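Local coordinates for protein putative aminomethyltransferase (Leptospirillum rubarum, PDB 3TTG) that probably acts as a folate-binding aminomethyltransferase of the glycine cleavage T-protein family, its exact substrate being unknown, at residues F80-P83 / K84-L88; T200-S203 / L204-T208; S220-A223 / Y224-K228; L298-P301 / K302-N305. All coordinates share one frame; numbering follows the deposited sequence.

Interaction 1 of 4, residues F80-P83 / K84-L88; sequences FLNP and KARIL
With chi1 at 72°, Asn-82 carries its CG between its own backbone N and carbonyl carbon, which folds the amide back over the turn that follows and brings OD1 within 3.0 Å of Arg-86 N. That bond is fairly straight, although the N-H comes from above the amide plane, 53° out of it. The same oxygen takes a second, weak hydrogen bond from Lys-84 N. Within the turn itself the backbone closes a type I beta turn from Asn-82 to Ala-85, Ala-85 N donating to Asn-82 O over 2.8 Å. The two arms are then tied by Asn-82 N to Arg-86 O at 3.0 Å and by Leu-88 N to Phe-80 O at 2.9 Å, so that Leu-81 and Ile-87 pair as antiparallel, non-hydrogen-bonded neighbours, their side chains diverging. Leu-81 still lays CD2 4.1 Å from Ile-87 CG1, while Leu-88 packs CD1 4.0 Å from Asn-82 CB. Arg-86 runs alongside Asn-82, their flat groups 28° apart, but its guanidinium is engaged elsewhere, with Asp-239 O and the ring of Phe-242. The whole is a beta hairpin joining strands 75-81 and 87-96, its Leu-81 and Ala-85 side packed on helix 263-271. One side-chain oxygen thus takes two backbone N-H groups, Arg-86 N by a good bond and Lys-84 N by a weak one, which is likely to stiffen the hairpin's tip.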
loop_
_atom_site.group_PDB
_atom_site.type_symbol
_atom_site.label_atom_id
_atom_site.label_comp_id
_atom_site.label_asym_id
_atom_site.label_seq_id
_atom_site.Cartn_x
_atom_site.Cartn_y
_atom_site.Cartn_z
ATOM N N PHE A 80 11.926 2.954 -2.359
ATOM C CA PHE A 80 13.354 2.669 -2.513
ATOM C C PHE A 80 13.510 2.345 -3.963
ATOM O O PHE A 80 12.942 1.358 -4.470
ATOM C CB PHE A 80 13.833 1.561 -1.580
ATOM C CG PHE A 80 13.738 1.959 -0.127
ATOM C CD1 PHE A 80 14.852 2.413 0.556
ATOM C CD2 PHE A 80 12.504 2.025 0.511
ATOM C CE1 PHE A 80 14.754 2.831 1.863
ATOM C CE2 PHE A 80 12.408 2.457 1.812
ATOM C CZ PHE A 80 13.519 2.875 2.470
ATOM N N LEU A 81 14.171 3.226 -4.664
ATOM C CA LEU A 81 14.306 3.071 -6.116
ATOM C C LEU A 81 15.646 2.598 -6.538
ATOM O O LEU A 81 16.588 2.697 -5.783
ATOM C CB LEU A 81 14.039 4.422 -6.789
ATOM C CG LEU A 81 12.765 5.181 -6.323
ATOM C CD1 LEU A 81 12.678 6.547 -6.943
ATOM C CD2 LEU A 81 11.511 4.436 -6.639
ATOM N N ASN A 82 15.733 2.092 -7.783
ATOM C CA ASN A 82 16.993 1.777 -8.404
ATOM C C ASN A 82 17.504 3.079 -9.048
ATOM O O ASN A 82 16.746 4.042 -9.109
ATOM C CB ASN A 82 16.822 0.604 -9.385
ATOM C CG ASN A 82 16.091 0.883 -10.663
ATOM O OD1 ASN A 82 15.839 2.025 -11.060
ATOM N ND2 ASN A 82 15.796 -0.166 -11.355
ATOM N N PRO A 83 18.721 3.107 -9.610
ATOM C CA PRO A 83 19.263 4.347 -10.209
ATOM C C PRO A 83 18.440 4.973 -11.372
ATOM O O PRO A 83 18.564 6.180 -11.662
ATOM C CB PRO A 83 20.621 3.867 -10.725
ATOM C CG PRO A 83 21.010 2.809 -9.755
ATOM C CD PRO A 83 19.763 2.052 -9.566
ATOM N N LYS A 84 17.655 4.139 -12.064
ATOM C CA LYS A 84 16.790 4.569 -13.137
ATOM C C LYS A 84 15.401 4.984 -12.587
ATOM O O LYS A 84 14.539 5.280 -13.376
ATOM C CB LYS A 84 16.631 3.453 -14.193
ATOM C CG LYS A 84 17.903 3.137 -14.966
ATOM C CD LYS A 84 18.101 3.996 -16.136
ATOM C CE LYS A 84 19.271 3.546 -17.013
ATOM N NZ LYS A 84 19.144 2.121 -17.464
ATOM N N ALA A 85 15.187 5.017 -11.242
ATOM C CA ALA A 85 13.961 5.460 -10.612
ATOM C C ALA A 85 12.804 4.493 -10.714
ATOM O O ALA A 85 11.712 4.877 -10.325
ATOM C CB ALA A 85 13.532 6.855 -11.103
ATOM N N ARG A 86 13.055 3.215 -11.021
ATOM C CA ARG A 86 12.023 2.185 -10.949
ATOM C C ARG A 86 11.906 1.717 -9.489
ATOM O O ARG A 86 12.869 1.757 -8.732
ATOM C CB ARG A 86 12.342 1.001 -11.862
ATOM C CG ARG A 86 12.500 1.329 -13.351
ATOM C CD ARG A 86 11.132 1.637 -13.934
ATOM N NE ARG A 86 11.144 1.822 -15.400
ATOM C CZ ARG A 86 11.105 0.841 -16.301
ATOM N NH1 ARG A 86 11.091 -0.437 -15.910
ATOM N NH2 ARG A 86 11.098 1.123 -17.599
ATOM N N ILE A 87 10.728 1.279 -9.125
ATOM C CA ILE A 87 10.403 0.889 -7.762
ATOM C C ILE A 87 10.990 -0.476 -7.419
ATOM O O ILE A 87 10.629 -1.464 -8.039
ATOM C CB ILE A 87 8.867 0.865 -7.553
ATOM C CG1 ILE A 87 8.188 2.296 -7.772
ATOM C CG2 ILE A 87 8.495 0.240 -6.155
ATOM C CD1 ILE A 87 6.682 2.150 -7.937
ATOM N N LEU A 88 11.774 -0.546 -6.347
ATOM C CA LEU A 88 12.267 -1.818 -5.826
ATOM C C LEU A 88 11.449 -2.212 -4.670
ATOM O O LEU A 88 11.059 -3.354 -4.579
ATOM C CB LEU A 88 13.737 -1.748 -5.400
ATOM C CG LEU A 88 14.741 -1.392 -6.497
ATOM C CD1 LEU A 88 16.141 -1.314 -5.924
ATOM C CD2 LEU A 88 14.700 -2.447 -7.655
#

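Interaction 2 of 4, residues T200-S203 / L204-T208; sequences TQKS and LEDFT
Leu-204 N donates to Thr-200 O at 2.8 Å and begins a run of i to i+4 bonds that goes on through Phe-207 N to Ser-203 O, the regular pattern of helix 197-211. One residue further on, Leu-204 O accepts twice, from Thr-208 N and from Thr-208 OG1 at 3.1 Å, the two donors reaching it from opposite faces of its plane. Charge adds a single pair, Lys-202 with Asp-206. The lysine chain bends at chi2 (74°) and again at chi4, and these two bends carry the ammonium along the helix to Asp-206; Lys-202 NZ lies 3.2 Å from Asp-206 OD1 in a salt bridge whose hydrogen bond is weak. Van der Waals contact supplies the rest. Thr-200 and Leu-204 point the same way, with Thr-200 CG2 4.1 Å from Leu-204 CD1, and Leu-204 continues onto Leu-38, Ile-138 and Leu-152, where the helix lies against the sheet and helix 145-152. On the outer side Glu-205 OE2 rests 3.4 Å from Gln-201 CG, the amide and carboxylate planes 21° apart. An amphipathic helix thus keeps its apolar contacts inward and leaves to the solvent side an exposed ion pair with a weak hydrogen bond, probably partly screened by water.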
loop_
_atom_site.group_PDB
_atom_site.type_symbol
_atom_site.label_atom_id
_atom_site.label_comp_id
_atom_site.label_asym_id
_atom_site.label_seq_id
_atom_site.Cartn_x
_atom_site.Cartn_y
_atom_site.Cartn_z
ATOM N N THR A 200 -4.729 -10.102 22.586
ATOM C CA THR A 200 -5.199 -8.983 21.727
ATOM C C THR A 200 -6.239 -9.488 20.732
ATOM O O THR A 200 -7.243 -8.833 20.520
ATOM C CB THR A 200 -4.023 -8.328 21.025
ATOM O OG1 THR A 200 -3.102 -7.927 22.028
ATOM C CG2 THR A 200 -4.420 -7.085 20.178
ATOM N N GLN A 201 -5.991 -10.651 20.138
ATOM C CA GLN A 201 -6.918 -11.340 19.249
ATOM C C GLN A 201 -8.295 -11.582 19.927
ATOM O O GLN A 201 -9.325 -11.292 19.308
ATOM C CB GLN A 201 -6.296 -12.659 18.802
ATOM C CG GLN A 201 -7.163 -13.503 17.885
ATOM C CD GLN A 201 -6.378 -14.656 17.302
ATOM O OE1 GLN A 201 -6.012 -15.601 18.014
ATOM N NE2 GLN A 201 -6.107 -14.610 16.004
ATOM N N LYS A 202 -8.299 -12.118 21.157
ATOM C CA LYS A 202 -9.509 -12.381 21.978
ATOM C C LYS A 202 -10.243 -11.054 22.250
ATOM O O LYS A 202 -11.458 -10.955 22.004
ATOM C CB LYS A 202 -9.114 -13.084 23.300
ATOM C CG LYS A 202 -10.277 -13.379 24.263
ATOM C CD LYS A 202 -11.143 -14.527 23.786
ATOM C CE LYS A 202 -12.191 -14.924 24.819
ATOM N NZ LYS A 202 -13.237 -13.878 25.004
ATOM N N SER A 203 -9.490 -10.011 22.648
ATOM C CA SER A 203 -10.056 -8.675 22.830
ATOM C C SER A 203 -10.700 -8.171 21.538
ATOM O O SER A 203 -11.849 -7.747 21.569
ATOM C CB SER A 203 -9.013 -7.682 23.306
ATOM O OG SER A 203 -8.722 -7.940 24.675
ATOM N N LEU A 204 -10.001 -8.274 20.390
ATOM C CA LEU A 204 -10.583 -7.843 19.124
ATOM C C LEU A 204 -11.798 -8.657 18.692
ATOM O O LEU A 204 -12.707 -8.056 18.139
ATOM C CB LEU A 204 -9.524 -7.860 18.030
ATOM C CG LEU A 204 -8.528 -6.724 18.169
ATOM C CD1 LEU A 204 -7.330 -6.950 17.333
ATOM C CD2 LEU A 204 -9.181 -5.364 17.837
ATOM N N GLU A 205 -11.855 -9.982 18.957
ATOM C CA GLU A 205 -13.012 -10.819 18.595
ATOM C C GLU A 205 -14.259 -10.353 19.358
ATOM O O GLU A 205 -15.345 -10.289 18.787
ATOM C CB GLU A 205 -12.741 -12.317 18.895
ATOM C CG GLU A 205 -11.815 -13.006 17.900
ATOM C CD GLU A 205 -11.193 -14.313 18.368
ATOM O OE1 GLU A 205 -11.607 -14.843 19.427
ATOM O OE2 GLU A 205 -10.290 -14.814 17.656
ATOM N N ASP A 206 -14.089 -10.013 20.649
ATOM C CA ASP A 206 -15.170 -9.482 21.490
ATOM C C ASP A 206 -15.654 -8.141 20.933
ATOM O O ASP A 206 -16.846 -7.952 20.720
ATOM C CB ASP A 206 -14.711 -9.284 22.956
ATOM C CG ASP A 206 -14.296 -10.547 23.713
ATOM O OD1 ASP A 206 -14.669 -11.660 23.269
ATOM O OD2 ASP A 206 -13.615 -10.415 24.767
ATOM N N PHE A 207 -14.719 -7.235 20.648
ATOM C CA PHE A 207 -15.046 -5.919 20.116
ATOM C C PHE A 207 -15.764 -6.027 18.790
ATOM O O PHE A 207 -16.742 -5.322 18.571
ATOM C CB PHE A 207 -13.795 -5.041 19.962
ATOM C CG PHE A 207 -14.146 -3.583 19.840
ATOM C CD1 PHE A 207 -14.314 -2.799 20.967
ATOM C CD2 PHE A 207 -14.377 -3.012 18.603
ATOM C CE1 PHE A 207 -14.663 -1.452 20.853
ATOM C CE2 PHE A 207 -14.717 -1.668 18.490
ATOM C CZ PHE A 207 -14.840 -0.888 19.616
ATOM N N THR A 208 -15.320 -6.938 17.927
ATOM C CA THR A 208 -15.935 -7.156 16.616
ATOM C C THR A 208 -17.376 -7.626 16.760
ATOM O O THR A 208 -18.256 -7.039 16.141
ATOM C CB THR A 208 -15.090 -8.157 15.785
ATOM O OG1 THR A 208 -13.898 -7.489 15.387
ATOM C CG2 THR A 208 -15.783 -8.624 14.566
#

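Interaction 3 of 4, residues S220-A223 / Y224-K228; sequences SYLA and YLTEK
Tyr-224 lies in the second half of helix 218-227; its N donates to Ser-220 O at 2.9 Å and its CB sits 3.4 Å from Tyr-221 O. Leu-225 follows, its N bonded to Tyr-221 O and its side chain reaching back over the Tyr-221 ring: Leu-225 CG stands over one face, 4.3 Å from the centroid and 19° off the normal, a CH-pi contact, while Leu-225 CD1 comes to 3.5 Å from Tyr-221 CE2. The tyrosine meets it because a chi1 of 175° turns the ring away from its own backbone N and along the helix; Phe-39 stacks on this ring too, and the hydroxyl bonds to Arg-139. Were this tyrosine an alanine, Leu-225 would probably lose the ring it packs on and Arg-139 its hydroxyl partner. Thr-226 grips Leu-222 O twice, OG1 at 2.7 Å and N at 2.9 Å, from opposite faces of the carbonyl plane. Glu-227 continues the pattern with N to Ala-223 O, at 2.8 Å. Beyond the helix, Thr-226 OG1 also bonds to Arg-312 and Ser-314, and the Glu-227 carboxylate is held by His-33, Thr-29 and Ser-316. The Thr-226 hydroxyl thus bonds both back to its own helix and across to strand 306-316, tying the folate-binding region to the C-terminal barrel.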
loop_
_atom_site.group_PDB
_atom_site.type_symbol
_atom_site.label_atom_id
_atom_site.label_comp_id
_atom_site.label_asym_id
_atom_site.label_seq_id
_atom_site.Cartn_x
_atom_site.Cartn_y
_atom_site.Cartn_z
ATOM N N SER A 220 -11.601 -11.083 0.884
ATOM C CA SER A 220 -12.412 -9.902 1.220
ATOM C C SER A 220 -11.511 -8.717 1.588
ATOM O O SER A 220 -11.824 -7.593 1.235
ATOM C CB SER A 220 -13.397 -10.199 2.347
ATOM O OG SER A 220 -14.396 -11.093 1.883
ATOM N N TYR A 221 -10.420 -8.953 2.309
ATOM C CA TYR A 221 -9.435 -7.892 2.591
ATOM C C TYR A 221 -8.897 -7.272 1.249
ATOM O O TYR A 221 -8.937 -6.054 1.051
ATOM C CB TYR A 221 -8.302 -8.445 3.446
ATOM C CG TYR A 221 -7.192 -7.421 3.676
ATOM C CD1 TYR A 221 -7.421 -6.268 4.436
ATOM C CD2 TYR A 221 -5.960 -7.551 3.052
ATOM C CE1 TYR A 221 -6.419 -5.318 4.629
ATOM C CE2 TYR A 221 -4.951 -6.613 3.241
ATOM C CZ TYR A 221 -5.186 -5.502 4.031
ATOM O OH TYR A 221 -4.151 -4.642 4.238
ATOM N N LEU A 222 -8.483 -8.111 0.316
ATOM C CA LEU A 222 -8.018 -7.659 -1.001
ATOM C C LEU A 222 -9.128 -6.947 -1.807
ATOM O O LEU A 222 -8.816 -5.968 -2.479
ATOM C CB LEU A 222 -7.414 -8.806 -1.838
ATOM C CG LEU A 222 -5.931 -8.761 -2.024
ATOM C CD1 LEU A 222 -5.530 -7.546 -2.939
ATOM C CD2 LEU A 222 -5.173 -8.637 -0.667
ATOM N N ALA A 223 -10.395 -7.449 -1.773
ATOM C CA ALA A 223 -11.519 -6.797 -2.423
ATOM C C ALA A 223 -11.698 -5.386 -1.842
ATOM O O ALA A 223 -11.845 -4.409 -2.600
ATOM C CB ALA A 223 -12.773 -7.634 -2.252
ATOM N N TYR A 224 -11.626 -5.273 -0.497
ATOM C CA TYR A 224 -11.753 -3.999 0.173
ATOM C C TYR A 224 -10.665 -3.019 -0.342
ATOM O O TYR A 224 -10.979 -1.878 -0.731
ATOM C CB TYR A 224 -11.671 -4.177 1.721
ATOM C CG TYR A 224 -11.703 -2.849 2.434
ATOM C CD1 TYR A 224 -12.883 -2.348 2.964
ATOM C CD2 TYR A 224 -10.547 -2.099 2.598
ATOM C CE1 TYR A 224 -12.924 -1.094 3.587
ATOM C CE2 TYR A 224 -10.575 -0.847 3.214
ATOM C CZ TYR A 224 -11.772 -0.339 3.691
ATOM O OH TYR A 224 -11.797 0.874 4.348
ATOM N N LEU A 225 -9.399 -3.456 -0.345
ATOM C CA LEU A 225 -8.307 -2.581 -0.828
ATOM C C LEU A 225 -8.496 -2.207 -2.301
ATOM O O LEU A 225 -8.222 -1.058 -2.710
ATOM C CB LEU A 225 -6.920 -3.214 -0.655
ATOM C CG LEU A 225 -6.460 -3.495 0.771
ATOM C CD1 LEU A 225 -5.105 -4.166 0.739
ATOM C CD2 LEU A 225 -6.478 -2.255 1.640
ATOM N N THR A 226 -8.971 -3.161 -3.110
ATOM C CA THR A 226 -9.190 -2.853 -4.564
ATOM C C THR A 226 -10.357 -1.866 -4.720
ATOM O O THR A 226 -10.265 -0.944 -5.555
ATOM C CB THR A 226 -9.412 -4.132 -5.376
ATOM O OG1 THR A 226 -8.337 -5.025 -4.995
ATOM C CG2 THR A 226 -9.354 -3.868 -6.914
ATOM N N GLU A 227 -11.424 -2.028 -3.911
ATOM C CA GLU A 227 -12.571 -1.075 -3.901
ATOM C C GLU A 227 -12.112 0.359 -3.532
ATOM O O GLU A 227 -12.657 1.331 -4.058
ATOM C CB GLU A 227 -13.684 -1.554 -2.937
ATOM C CG GLU A 227 -14.537 -2.672 -3.519
ATOM C CD GLU A 227 -15.478 -3.403 -2.571
ATOM O OE1 GLU A 227 -15.295 -3.303 -1.341
ATOM O OE2 GLU A 227 -16.426 -4.054 -3.056
ATOM N N LYS A 228 -11.068 0.494 -2.719
ATOM C CA LYS A 228 -10.459 1.805 -2.370
ATOM C C LYS A 228 -9.406 2.284 -3.405
ATOM O O LYS A 228 -8.948 3.423 -3.310
ATOM C CB LYS A 228 -9.818 1.779 -0.983
ATOM C CG LYS A 228 -10.811 1.401 0.124
ATOM C CD LYS A 228 -12.087 2.231 0.209
ATOM C CE LYS A 228 -11.877 3.690 0.449
ATOM N NZ LYS A 228 -13.176 4.418 0.463
#

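Interaction 4 of 4, residues L298-P301 / K302-N305; sequences LFNP and KDGN
Backbone hydrogen bonds set the frame: Asn-300 N donates to Asn-305 O at 2.8 Å, with an almost linear N-H...O angle of 176°, and Gly-304 N returns to Asn-300 O, also at 2.8 Å. Side-chain bonds finish the turn. The extended first torsion of Asn-300 (chi1 178°) lets its OD1 accept a hydrogen bond from Lys-302 N at 3.3 Å, the N-H coming from above the amide plane. Asp-303 OD1 accepts from Asn-305 N at 3.2 Å, which makes an Asx turn. This tight connection links strands 296-299 and 306-316, neighbours in the antiparallel sheet of the C-terminal barrel, and Gly-304 adopts a positive phi, which favours glycine. Replacing Asn-300 by an alanine would probably leave Lys-302 N without this acceptor, the turn resting on its backbone bonds. Close contacts without a hydrogen bond remain: Asn-300 ND2 sits 2.8 Å from Asp-303 OD1, though not aligned for a hydrogen bond, the amide and carboxylate planes turned 76° apart. At the strand end, Phe-299 CD1 lies 3.4 Å from Gly-304 O, and Phe-299 CA makes a CA-H...O contact with Asn-305 O, while the Asn-300 side chain also touches Phe-332.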
loop_
_atom_site.group_PDB
_atom_site.type_symbol
_atom_site.label_atom_id
_atom_site.label_comp_id
_atom_site.label_asym_id
_atom_site.label_seq_id
_atom_site.Cartn_x
_atom_site.Cartn_y
_atom_site.Cartn_z
ATOM N N LEU A 298 -3.737 -5.196 -22.257
ATOM C CA LEU A 298 -5.001 -4.643 -22.691
ATOM C C LEU A 298 -4.792 -4.090 -24.083
ATOM O O LEU A 298 -3.740 -3.531 -24.351
ATOM C CB LEU A 298 -5.529 -3.558 -21.726
ATOM C CG LEU A 298 -5.797 -4.018 -20.296
ATOM C CD1 LEU A 298 -6.092 -2.865 -19.409
ATOM C CD2 LEU A 298 -6.925 -5.007 -20.263
ATOM N N PHE A 299 -5.776 -4.248 -24.966
ATOM C CA PHE A 299 -5.686 -3.818 -26.357
ATOM C C PHE A 299 -6.734 -2.796 -26.708
ATOM O O PHE A 299 -7.872 -2.876 -26.246
ATOM C CB PHE A 299 -5.847 -5.039 -27.302
ATOM C CG PHE A 299 -4.735 -6.043 -27.149
ATOM C CD1 PHE A 299 -3.575 -5.938 -27.896
ATOM C CD2 PHE A 299 -4.866 -7.122 -26.285
ATOM C CE1 PHE A 299 -2.532 -6.873 -27.748
ATOM C CE2 PHE A 299 -3.827 -8.039 -26.120
ATOM C CZ PHE A 299 -2.659 -7.902 -26.842
ATOM N N ASN A 300 -6.366 -1.889 -27.607
ATOM C CA ASN A 300 -7.253 -0.885 -28.188
ATOM C C ASN A 300 -8.173 -1.582 -29.233
ATOM O O ASN A 300 -7.649 -2.103 -30.235
ATOM C CB ASN A 300 -6.366 0.201 -28.860
ATOM C CG ASN A 300 -7.087 1.326 -29.564
ATOM O OD1 ASN A 300 -8.315 1.460 -29.519
ATOM N ND2 ASN A 300 -6.316 2.172 -30.234
ATOM N N PRO A 301 -9.520 -1.592 -29.037
ATOM C CA PRO A 301 -10.424 -2.234 -30.014
ATOM C C PRO A 301 -10.361 -1.675 -31.453
ATOM O O PRO A 301 -10.627 -2.428 -32.355
ATOM C CB PRO A 301 -11.821 -2.014 -29.402
ATOM C CG PRO A 301 -11.599 -1.665 -28.027
ATOM C CD PRO A 301 -10.289 -1.010 -27.926
ATOM N N LYS A 302 -9.975 -0.399 -31.663
ATOM C CA LYS A 302 -9.887 0.221 -33.008
ATOM C C LYS A 302 -8.814 -0.421 -33.908
ATOM O O LYS A 302 -9.151 -0.974 -34.948
ATOM C CB LYS A 302 -9.561 1.737 -32.906
ATOM C CG LYS A 302 -10.757 2.663 -32.711
ATOM C CD LYS A 302 -11.235 2.779 -31.272
ATOM C CE LYS A 302 -12.161 3.972 -31.098
ATOM N NZ LYS A 302 -13.373 3.901 -31.969
ATOM N N ASP A 303 -7.540 -0.370 -33.469
ATOM C CA ASP A 303 -6.372 -0.849 -34.216
ATOM C C ASP A 303 -5.711 -2.132 -33.652
ATOM O O ASP A 303 -4.827 -2.682 -34.311
ATOM C CB ASP A 303 -5.315 0.274 -34.310
ATOM C CG ASP A 303 -4.876 0.927 -33.020
ATOM O OD1 ASP A 303 -5.102 0.337 -31.946
ATOM O OD2 ASP A 303 -4.312 2.036 -33.083
ATOM N N GLY A 304 -6.117 -2.605 -32.472
ATOM C CA GLY A 304 -5.522 -3.813 -31.903
ATOM C C GLY A 304 -4.151 -3.625 -31.275
ATOM O O GLY A 304 -3.462 -4.600 -30.980
ATOM N N ASN A 305 -3.722 -2.382 -31.101
ATOM C CA ASN A 305 -2.466 -2.061 -30.447
ATOM C C ASN A 305 -2.622 -2.143 -28.916
ATOM O O ASN A 305 -3.726 -2.025 -28.381
ATOM C CB ASN A 305 -2.004 -0.662 -30.851
ATOM C CG ASN A 305 -1.555 -0.560 -32.285
ATOM O OD1 ASN A 305 -1.536 -1.533 -33.051
ATOM N ND2 ASN A 305 -1.158 0.629 -32.667
#

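Two pairs emerge from the comparison. Interactions 1 and 4 are turns between antiparallel neighbours, each led by an asparagine preceding a proline, its OD1 accepting from the N-H two residues on (weakly in interaction 1), yet they belong to different beta-sheets and domains, with centres about 30 Å apart. Interactions 2 and 3 are stretches of single helices, 197-211 and 218-227, in the folate-binding region, about 22 Å apart between centres, and differ in depth. Interaction 3 is buried, its centre about 11 Å from the chain's centre, the nearest of the four, and its polar groups find protein partners; interaction 2 lies at the surface, with an exposed ion pair and a weak hydrogen bond. Interactions 1 and 4 are partly buried, the latter farther out.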